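Local coordinates for alpha-galactosidase (Lactobacillus brevis, PDB 3MI6), which probably hydrolyses terminal, non-reducing alpha-D-galactose residues in alpha-D-galactosides, at residues Glu328-Leu333 / Tyr541-Trp546. Numbering follows the deposited sequence.
Sequences EERPVL and YAPQAW
Arg-330 meets Pro-543 and Gln-544 through its guanidinium and the methylenes behind it, a worked example of how one buried arginine can bridge, by one weak bond and packing, the loops leading into two barrel strands. Arg-330 NH1 makes a weak hydrogen bond to the backbone O of Pro-543, 3.1 Å away and bent to 144° at the hydrogen, with the acceptor lying at the edge of the guanidinium, in its plane. The proline ring adds contact from another direction: its CG lies over one guanidinium face, and its CB comes within 3.3 Å of Arg-330 NH1. Gln-544 runs past the arginine in the opposite sense, its amide within 22° of the guanidinium plane and its CB 3.8 Å from Arg-330 NH1. Its amide nitrogen turns to another partner, NE2 being hydrogen-bonded to the carboxylate of Glu-525.

The arginine is steered by its own loop. Bends at chi2 (141°) and chi3 turn the guanidinium out of a straight run, and Arg-330 NE makes a long, weak but nearly straight bond to Glu-328 O at 3.3 Å. With Phe-325 O bonded weakly to NH2, backbone carbonyls of two loops supply the buried guanidinium with acceptors. Asp-601 touches both Arg-330 and Gln-544.

All this belongs to the parallel eight-stranded TIM barrel of this family 36 enzyme. The loop between helix 305-319 and strand 333-335 reaches across to the start of strand 544-546, with strands 523-526 and 601-604 supplying neighbouring side chains and helix 630-635 packing against Arg-330 through Phe-635.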
loop_
_atom_site.group_PDB
_atom_site.type_symbol
_atom_site.label_atom_id
_atom_site.label_comp_id
_atom_site.label_asym_id
_atom_site.label_seq_id
_atom_site.Cartn_x
_atom_site.Cartn_y
_atom_site.Cartn_z
ATOM N N GLU D 328 -2.827 -18.371 40.815
ATOM C CA GLU D 328 -3.970 -19.140 41.283
ATOM C C GLU D 328 -5.082 -19.202 40.231
ATOM O O GLU D 328 -5.510 -18.188 39.695
ATOM C CB GLU D 328 -4.498 -18.599 42.619
ATOM C CG GLU D 328 -5.538 -19.513 43.274
ATOM C CD GLU D 328 -6.033 -19.001 44.629
ATOM O OE1 GLU D 328 -6.998 -18.199 44.655
ATOM O OE2 GLU D 328 -5.463 -19.413 45.668
ATOM N N GLU D 329 -5.533 -20.406 39.925
ATOM C CA GLU D 329 -6.658 -20.558 39.028
ATOM C C GLU D 329 -7.830 -19.724 39.522
ATOM O O GLU D 329 -8.169 -19.730 40.705
ATOM C CB GLU D 329 -7.037 -22.038 38.881
ATOM C CG GLU D 329 -5.958 -22.852 38.165
ATOM C CD GLU D 329 -6.307 -24.318 37.984
ATOM O OE1 GLU D 329 -7.501 -24.681 37.996
ATOM O OE2 GLU D 329 -5.366 -25.117 37.820
ATOM N N ARG D 330 -8.438 -18.993 38.605
ATOM C CA ARG D 330 -9.597 -18.188 38.929
ATOM C C ARG D 330 -10.918 -18.898 38.720
ATOM O O ARG D 330 -11.124 -19.596 37.721
ATOM C CB ARG D 330 -9.530 -16.886 38.177
ATOM C CG ARG D 330 -8.547 -16.009 38.870
ATOM C CD ARG D 330 -7.738 -15.247 37.929
ATOM N NE ARG D 330 -6.330 -15.311 38.262
ATOM C CZ ARG D 330 -5.517 -14.301 38.035
ATOM N NH1 ARG D 330 -6.015 -13.183 37.537
ATOM N NH2 ARG D 330 -4.232 -14.397 38.299
ATOM N N PRO D 331 -11.826 -18.724 39.676
ATOM C CA PRO D 331 -13.032 -19.547 39.728
ATOM C C PRO D 331 -13.980 -19.271 38.547
ATOM O O PRO D 331 -13.923 -18.202 37.951
ATOM C CB PRO D 331 -13.658 -19.126 41.057
ATOM C CG PRO D 331 -13.259 -17.702 41.218
ATOM C CD PRO D 331 -11.857 -17.624 40.650
ATOM N N VAL D 332 -14.820 -20.239 38.193
ATOM C CA VAL D 332 -15.878 -19.985 37.234
ATOM C C VAL D 332 -17.030 -19.307 37.969
ATOM O O VAL D 332 -17.571 -19.852 38.923
ATOM C CB VAL D 332 -16.357 -21.279 36.576
ATOM C CG1 VAL D 332 -17.512 -20.997 35.624
ATOM C CG2 VAL D 332 -15.221 -21.939 35.850
ATOM N N LEU D 333 -17.397 -18.108 37.544
ATOM C CA LEU D 333 -18.391 -17.355 38.285
ATOM C C LEU D 333 -19.668 -17.174 37.490
ATOM O O LEU D 333 -19.692 -17.385 36.280
ATOM C CB LEU D 333 -17.838 -15.991 38.665
ATOM C CG LEU D 333 -17.517 -15.036 37.515
ATOM C CD1 LEU D 333 -18.760 -14.334 36.993
ATOM C CD2 LEU D 333 -16.498 -14.010 37.972
ATOM N N TYR D 541 -2.877 -4.733 41.894
ATOM C CA TYR D 541 -3.783 -4.944 43.015
ATOM C C TYR D 541 -4.840 -5.970 42.666
ATOM O O TYR D 541 -5.118 -6.870 43.453
ATOM C CB TYR D 541 -4.487 -3.633 43.368
ATOM C CG TYR D 541 -3.565 -2.567 43.889
ATOM C CD1 TYR D 541 -3.122 -2.605 45.204
ATOM C CD2 TYR D 541 -3.140 -1.516 43.080
ATOM C CE1 TYR D 541 -2.276 -1.640 45.704
ATOM C CE2 TYR D 541 -2.287 -0.534 43.579
ATOM C CZ TYR D 541 -1.864 -0.613 44.899
ATOM O OH TYR D 541 -1.029 0.324 45.441
ATOM N N ALA D 542 -5.448 -5.797 41.489
ATOM C CA ALA D 542 -6.519 -6.659 40.986
ATOM C C ALA D 542 -6.006 -7.453 39.786
ATOM O O ALA D 542 -5.794 -6.885 38.713
ATOM C CB ALA D 542 -7.711 -5.814 40.578
ATOM N N PRO D 543 -5.816 -8.773 39.953
ATOM C CA PRO D 543 -5.110 -9.583 38.953
ATOM C C PRO D 543 -5.905 -9.751 37.667
ATOM O O PRO D 543 -5.366 -10.233 36.676
ATOM C CB PRO D 543 -4.971 -10.927 39.646
ATOM C CG PRO D 543 -6.204 -11.001 40.504
ATOM C CD PRO D 543 -6.373 -9.598 41.039
ATOM N N GLN D 544 -7.170 -9.357 37.667
ATOM C CA GLN D 544 -7.983 -9.507 36.462
ATOM C C GLN D 544 -8.941 -8.340 36.278
ATOM O O GLN D 544 -9.384 -7.741 37.253
ATOM C CB GLN D 544 -8.751 -10.829 36.485
ATOM C CG GLN D 544 -9.894 -10.885 37.463
ATOM C CD GLN D 544 -10.341 -12.306 37.665
ATOM O OE1 GLN D 544 -9.525 -13.226 37.639
ATOM N NE2 GLN D 544 -11.638 -12.504 37.852
ATOM N N ALA D 545 -9.253 -8.018 35.027
ATOM C CA ALA D 545 -10.166 -6.921 34.752
ATOM C C ALA D 545 -11.353 -7.424 33.946
ATOM O O ALA D 545 -11.243 -8.434 33.252
ATOM C CB ALA D 545 -9.446 -5.804 34.014
ATOM N N TRP D 546 -12.495 -6.747 34.065
ATOM C CA TRP D 546 -13.642 -7.006 33.194
ATOM C C TRP D 546 -13.344 -6.361 31.836
ATOM O O TRP D 546 -13.421 -5.144 31.687
ATOM C CB TRP D 546 -14.926 -6.443 33.814
ATOM C CG TRP D 546 -16.158 -6.681 32.982
ATOM C CD1 TRP D 546 -17.096 -5.758 32.615
ATOM C CD2 TRP D 546 -16.573 -7.925 32.394
ATOM N NE1 TRP D 546 -18.077 -6.353 31.846
ATOM C CE2 TRP D 546 -17.779 -7.680 31.699
ATOM C CE3 TRP D 546 -16.048 -9.224 32.399
ATOM C CZ2 TRP D 546 -18.461 -8.684 31.017
ATOM C CZ3 TRP D 546 -16.726 -10.216 31.719
ATOM C CH2 TRP D 546 -17.920 -9.940 31.033
#